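Local coordinates for CBS domain-containing protein (Agrobacterium tumefaciens, PDB 3FHM), which binds the adenine nucleotides AMP and NADH through a pair of CBS domains, its cellular role being unknown but possibly that of a nucleotide sensor, at residues K33-S45 with T52-T64. Numbering follows the deposited sequence.
Sequences KGRDVVTVGPDVS and TLHAHKIGAVVVT. With NAI (1,4-dihydronicotinamide adenine dinucleotide), chain F.
Val38 lays CG1 over the middle of the His56 imidazole, 3.8 Å from CG1 to the ring centroid and 8° off its normal, a CH-pi contact. With CG1 anti to the backbone N (chi1 -154°), one methyl meets the histidine, while CG2 lies against Ile58 CD1 and over the adenine face at N1A. One valine thus joins His56, Ile58 and the ligand.

Its backbone pairs with the base. Val38 N donates to NAI N1A in a nearly straight bond (174°), and Val38 O accepts from NAI N6A at 3.0 Å; the same oxygen takes a weak bond from Val62 N, so one carbonyl serves both base and sheet. Ala60 O accepts a second, weak bond from NAI N6A. Ile58 lays CB and CG2 over the same face of the adenine, at its five-membered ring, with CG2 also reaching ribose O4B, and Gly59 N donates to NAI O2A, a phosphate oxygen.

Beyond the ligand, strands 39-40 and 60-64 run parallel, the two strands of a beta-alpha-beta unit with helix 46-56 as the connection. Val40 N bonds to Val62 O at 3.2 Å, and Val40 O receives Thr64 N. Val40 CG2 meets Val61 CG2 at 3.7 Å on the helix side, where CG1 of the same valine brushes Thr52; Thr39 CG2 touches Thr64 CG2 on the other. Pro42 then rests on Val63 CG1.

Because N1A is an acceptor and N6A a donor, the pairing with Val38 suits adenine, consistent with the adenine end of NADH bound here, and suggests that base recognition rests on backbone polarity while valine and isoleucine supply the apolar surround.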
loop_
_atom_site.group_PDB
_atom_site.type_symbol
_atom_site.label_atom_id
_atom_site.label_comp_id
_atom_site.label_asym_id
_atom_site.label_seq_id
_atom_site.Cartn_x
_atom_site.Cartn_y
_atom_site.Cartn_z
ATOM N N LYS A 33 12.284 -13.923 -3.736
ATOM C CA LYS A 33 11.848 -12.750 -4.517
ATOM C C LYS A 33 12.983 -11.919 -5.165
ATOM O O LYS A 33 12.825 -11.470 -6.297
ATOM C CB LYS A 33 10.882 -11.869 -3.727
ATOM C CG LYS A 33 11.543 -10.855 -2.829
ATOM C CD LYS A 33 10.672 -9.645 -2.668
ATOM C CE LYS A 33 11.402 -8.508 -1.959
ATOM N NZ LYS A 33 12.048 -7.467 -2.864
ATOM N N GLY A 34 14.106 -11.722 -4.464
ATOM C CA GLY A 34 15.254 -11.015 -5.040
ATOM C C GLY A 34 15.883 -10.051 -4.091
ATOM O O GLY A 34 15.226 -9.568 -3.171
ATOM N N ARG A 35 17.153 -9.756 -4.327
ATOM C CA ARG A 35 17.889 -8.831 -3.434
ATOM C C ARG A 35 17.975 -7.370 -3.889
ATOM O O ARG A 35 18.476 -6.519 -3.160
ATOM C CB ARG A 35 19.253 -9.406 -2.992
ATOM C CG ARG A 35 19.264 -9.663 -1.472
ATOM C CD ARG A 35 20.366 -10.600 -0.993
ATOM N NE ARG A 35 20.023 -11.940 -1.441
ATOM C CZ ARG A 35 19.675 -12.941 -0.640
ATOM N NH1 ARG A 35 19.657 -12.799 0.673
ATOM N NH2 ARG A 35 19.347 -14.107 -1.164
ATOM N N ASP A 36 17.453 -7.079 -5.073
ATOM C CA ASP A 36 17.565 -5.740 -5.633
ATOM C C ASP A 36 16.705 -4.674 -4.983
ATOM O O ASP A 36 15.644 -4.988 -4.456
ATOM C CB ASP A 36 17.386 -5.749 -7.132
ATOM C CG ASP A 36 18.753 -5.650 -7.860
ATOM O OD1 ASP A 36 19.161 -6.665 -8.500
ATOM O OD2 ASP A 36 19.445 -4.578 -7.753
ATOM N N VAL A 37 17.189 -3.432 -4.943
ATOM C CA VAL A 37 16.330 -2.315 -4.503
ATOM C C VAL A 37 16.240 -1.180 -5.519
ATOM O O VAL A 37 17.280 -0.676 -5.962
ATOM C CB VAL A 37 16.765 -1.665 -3.177
ATOM C CG1 VAL A 37 15.574 -0.957 -2.553
ATOM C CG2 VAL A 37 17.337 -2.688 -2.209
ATOM N N VAL A 38 15.012 -0.765 -5.869
ATOM C CA VAL A 38 14.855 0.412 -6.704
ATOM C C VAL A 38 14.963 1.716 -5.920
ATOM O O VAL A 38 14.348 1.896 -4.861
ATOM C CB VAL A 38 13.579 0.439 -7.533
ATOM C CG1 VAL A 38 13.806 1.312 -8.782
ATOM C CG2 VAL A 38 13.201 -0.976 -7.980
ATOM N N THR A 39 15.771 2.615 -6.472
ATOM C CA THR A 39 16.067 3.858 -5.836
ATOM C C THR A 39 15.909 5.052 -6.798
ATOM O O THR A 39 16.059 4.936 -8.014
ATOM C CB THR A 39 17.484 3.833 -5.311
ATOM O OG1 THR A 39 18.367 3.618 -6.402
ATOM C CG2 THR A 39 17.668 2.688 -4.369
ATOM N N VAL A 40 15.586 6.207 -6.203
ATOM C CA VAL A 40 15.739 7.557 -6.791
ATOM C C VAL A 40 16.701 8.473 -5.954
ATOM O O VAL A 40 16.817 8.291 -4.745
ATOM C CB VAL A 40 14.325 8.199 -6.897
ATOM C CG1 VAL A 40 13.445 7.409 -7.937
ATOM C CG2 VAL A 40 13.620 8.298 -5.473
ATOM N N GLY A 41 17.389 9.418 -6.616
ATOM C CA GLY A 41 18.144 10.519 -5.945
ATOM C C GLY A 41 17.255 11.639 -5.360
ATOM O O GLY A 41 16.072 11.718 -5.678
ATOM N N PRO A 42 17.820 12.544 -4.529
ATOM C CA PRO A 42 16.974 13.435 -3.698
ATOM C C PRO A 42 16.386 14.623 -4.424
ATOM O O PRO A 42 15.501 15.296 -3.862
ATOM C CB PRO A 42 17.931 13.963 -2.605
ATOM C CG PRO A 42 19.341 13.548 -3.014
ATOM C CD PRO A 42 19.265 12.820 -4.358
ATOM N N ASP A 43 16.895 14.896 -5.636
ATOM C CA ASP A 43 16.568 16.121 -6.358
ATOM C C ASP A 43 15.550 15.926 -7.466
ATOM O O ASP A 43 14.953 16.909 -7.938
ATOM C CB ASP A 43 17.844 16.775 -6.808
ATOM C CG ASP A 43 18.666 17.307 -5.614
ATOM O OD1 ASP A 43 18.180 17.253 -4.449
ATOM O OD2 ASP A 43 19.796 17.788 -5.849
ATOM N N VAL A 44 15.342 14.658 -7.847
ATOM C CA VAL A 44 14.131 14.201 -8.511
ATOM C C VAL A 44 12.880 14.848 -7.866
ATOM O O VAL A 44 12.759 14.966 -6.622
ATOM C CB VAL A 44 14.072 12.599 -8.500
ATOM C CG1 VAL A 44 12.690 11.997 -8.109
ATOM C CG2 VAL A 44 14.553 12.017 -9.823
ATOM N N SER A 45 11.949 15.282 -8.704
ATOM C CA SER A 45 10.656 15.778 -8.207
ATOM C C SER A 45 9.620 14.644 -7.891
ATOM O O SER A 45 9.709 13.487 -8.383
ATOM C CB SER A 45 10.034 16.788 -9.172
ATOM O OG SER A 45 9.406 16.089 -10.246
ATOM N N THR A 52 8.396 6.627 -11.549
ATOM C CA THR A 52 9.225 5.467 -11.228
ATOM C C THR A 52 8.436 4.374 -10.480
ATOM O O THR A 52 8.456 3.157 -10.902
ATOM C CB THR A 52 10.493 5.835 -10.469
ATOM O OG1 THR A 52 11.189 6.847 -11.221
ATOM C CG2 THR A 52 11.396 4.545 -10.244
ATOM N N LEU A 53 7.700 4.781 -9.429
ATOM C CA LEU A 53 6.682 3.835 -8.852
ATOM C C LEU A 53 5.877 3.023 -9.968
ATOM O O LEU A 53 5.775 1.802 -9.941
ATOM C CB LEU A 53 5.767 4.548 -7.822
ATOM C CG LEU A 53 6.395 5.317 -6.616
ATOM C CD1 LEU A 53 5.439 6.023 -5.722
ATOM C CD2 LEU A 53 7.253 4.519 -5.723
ATOM N N HIS A 54 5.401 3.709 -10.990
ATOM C CA HIS A 54 4.557 3.043 -11.913
ATOM C C HIS A 54 5.261 2.145 -12.957
ATOM O O HIS A 54 4.832 1.026 -13.219
ATOM C CB HIS A 54 3.749 4.067 -12.583
ATOM C CG HIS A 54 2.756 3.497 -13.513
ATOM N ND1 HIS A 54 2.988 3.382 -14.863
ATOM C CD2 HIS A 54 1.533 2.974 -13.288
ATOM C CE1 HIS A 54 1.933 2.848 -15.442
ATOM N NE2 HIS A 54 1.029 2.606 -14.507
ATOM N N ALA A 55 6.351 2.607 -13.559
ATOM C CA ALA A 55 7.097 1.778 -14.485
ATOM C C ALA A 55 7.623 0.486 -13.805
ATOM O O ALA A 55 7.575 -0.584 -14.456
ATOM C CB ALA A 55 8.191 2.559 -15.081
ATOM N N HIS A 56 8.053 0.545 -12.527
ATOM C CA HIS A 56 8.558 -0.657 -11.845
ATOM C C HIS A 56 7.449 -1.478 -11.128
ATOM O O HIS A 56 7.756 -2.530 -10.549
ATOM C CB HIS A 56 9.693 -0.321 -10.854
ATOM C CG HIS A 56 10.981 0.117 -11.499
ATOM N ND1 HIS A 56 12.005 -0.757 -11.790
ATOM C CD2 HIS A 56 11.418 1.342 -11.887
ATOM C CE1 HIS A 56 13.000 -0.101 -12.358
ATOM N NE2 HIS A 56 12.671 1.173 -12.423
ATOM N N LYS A 57 6.181 -1.004 -11.184
ATOM C CA LYS A 57 5.047 -1.600 -10.468
ATOM C C LYS A 57 5.332 -1.789 -8.991
ATOM O O LYS A 57 5.032 -2.829 -8.453
ATOM C CB LYS A 57 4.712 -2.973 -11.050
ATOM C CG LYS A 57 3.760 -2.969 -12.161
ATOM C CD LYS A 57 3.576 -4.381 -12.635
ATOM C CE LYS A 57 2.702 -4.369 -13.895
ATOM N NZ LYS A 57 1.214 -4.163 -13.593
ATOM N N ILE A 58 5.924 -0.821 -8.321
ATOM C CA ILE A 58 6.115 -0.938 -6.871
ATOM C C ILE A 58 5.464 0.197 -6.062
ATOM O O ILE A 58 5.046 1.144 -6.623
ATOM C CB ILE A 58 7.610 -1.146 -6.543
ATOM C CG1 ILE A 58 8.446 0.104 -6.906
ATOM C CG2 ILE A 58 8.072 -2.343 -7.252
ATOM C CD1 ILE A 58 9.902 -0.187 -7.359
ATOM N N GLY A 59 5.343 0.068 -4.760
ATOM C CA GLY A 59 4.734 1.104 -3.956
ATOM C C GLY A 59 5.697 2.042 -3.230
ATOM O O GLY A 59 5.249 2.990 -2.573
ATOM N N ALA A 60 7.004 1.802 -3.358
ATOM C CA ALA A 60 8.005 2.425 -2.571
ATOM C C ALA A 60 9.289 2.614 -3.375
ATOM O O ALA A 60 9.601 1.838 -4.291
ATOM C CB ALA A 60 8.301 1.571 -1.419
ATOM N N VAL A 61 10.023 3.677 -3.051
ATOM C CA VAL A 61 11.365 3.883 -3.562
ATOM C C VAL A 61 12.223 4.466 -2.448
ATOM O O VAL A 61 11.751 5.292 -1.640
ATOM C CB VAL A 61 11.489 4.710 -4.914
ATOM C CG1 VAL A 61 11.126 3.831 -6.162
ATOM C CG2 VAL A 61 10.755 5.969 -4.908
ATOM N N VAL A 62 13.464 3.998 -2.367
ATOM C CA VAL A 62 14.386 4.453 -1.330
ATOM C C VAL A 62 15.196 5.623 -1.903
ATOM O O VAL A 62 15.725 5.528 -3.040
ATOM C CB VAL A 62 15.343 3.291 -0.844
ATOM C CG1 VAL A 62 16.223 3.707 0.278
ATOM C CG2 VAL A 62 14.535 2.101 -0.411
ATOM N N VAL A 63 15.264 6.708 -1.125
ATOM C CA VAL A 63 16.034 7.898 -1.487
ATOM C C VAL A 63 17.493 7.809 -1.030
ATOM O O VAL A 63 17.785 7.882 0.176
ATOM C CB VAL A 63 15.461 9.254 -0.913
ATOM C CG1 VAL A 63 15.986 10.440 -1.701
ATOM C CG2 VAL A 63 13.972 9.266 -0.935
ATOM N N THR A 64 18.403 7.719 -2.005
ATOM C CA THR A 64 19.847 7.621 -1.789
ATOM C C THR A 64 20.600 8.837 -2.389
ATOM O O THR A 64 20.169 9.385 -3.402
ATOM C CB THR A 64 20.448 6.322 -2.470
ATOM O OG1 THR A 64 20.522 6.489 -3.890
ATOM C CG2 THR A 64 19.649 5.097 -2.171
HETATM P PA NAI F . 4.446 -3.155 -3.467
HETATM O O1A NAI F . 3.488 -3.177 -4.591
HETATM O O2A NAI F . 5.169 -1.906 -2.990
HETATM O O5B NAI F . 5.631 -4.157 -3.776
HETATM C C5B NAI F . 5.509 -5.184 -4.794
HETATM C C4B NAI F . 6.785 -5.979 -4.825
HETATM O O4B NAI F . 7.896 -5.149 -5.139
HETATM C C3B NAI F . 7.029 -6.463 -3.433
HETATM O O3B NAI F . 7.495 -7.813 -3.632
HETATM C C2B NAI F . 8.144 -5.636 -2.895
HETATM O O2B NAI F . 9.057 -6.557 -2.400
HETATM C C1B NAI F . 8.841 -5.131 -4.106
HETATM N N9A NAI F . 9.393 -3.774 -3.915
HETATM C C8A NAI F . 8.778 -2.729 -3.333
HETATM N N7A NAI F . 9.611 -1.660 -3.323
HETATM C C5A NAI F . 10.747 -2.007 -3.921
HETATM C C6A NAI F . 12.010 -1.339 -4.259
HETATM N N6A NAI F . 12.194 -0.038 -3.929
HETATM N N1A NAI F . 12.980 -2.042 -4.895
HETATM C C2A NAI F . 12.783 -3.330 -5.213
HETATM N N3A NAI F . 11.634 -3.966 -4.948
HETATM C C4A NAI F . 10.603 -3.382 -4.309
HETATM O O3 NAI F . 3.981 -3.829 -2.085
HETATM P PN NAI F . 2.632 -4.603 -1.593
HETATM O O1N NAI F . 1.586 -3.839 -0.833
HETATM O O2N NAI F . 3.311 -5.672 -0.814
HETATM O O5D NAI F . 1.949 -5.164 -2.941
HETATM C C5D NAI F . 0.857 -4.596 -3.678
HETATM C C4D NAI F . -0.073 -5.750 -4.031
HETATM O O4D NAI F . 0.678 -6.777 -4.716
HETATM C C3D NAI F . -0.649 -6.395 -2.733
HETATM O O3D NAI F . -2.043 -6.703 -2.862
HETATM C C2D NAI F . 0.068 -7.727 -2.540
HETATM O O2D NAI F . -0.737 -8.721 -1.870
HETATM C C1D NAI F . 0.483 -8.026 -3.997
HETATM N N1N NAI F . 1.728 -8.725 -4.016
HETATM C C2N NAI F . 1.745 -9.886 -4.700
HETATM C C3N NAI F . 2.924 -10.660 -4.758
HETATM C C7N NAI F . 2.893 -11.935 -5.580
HETATM O O7N NAI F . 3.917 -12.631 -5.701
HETATM N N7N NAI F . 1.746 -12.232 -6.206
HETATM C C4N NAI F . 4.092 -10.217 -4.095
HETATM C C5N NAI F . 4.036 -9.008 -3.363
HETATM C C6N NAI F . 2.823 -8.246 -3.334
#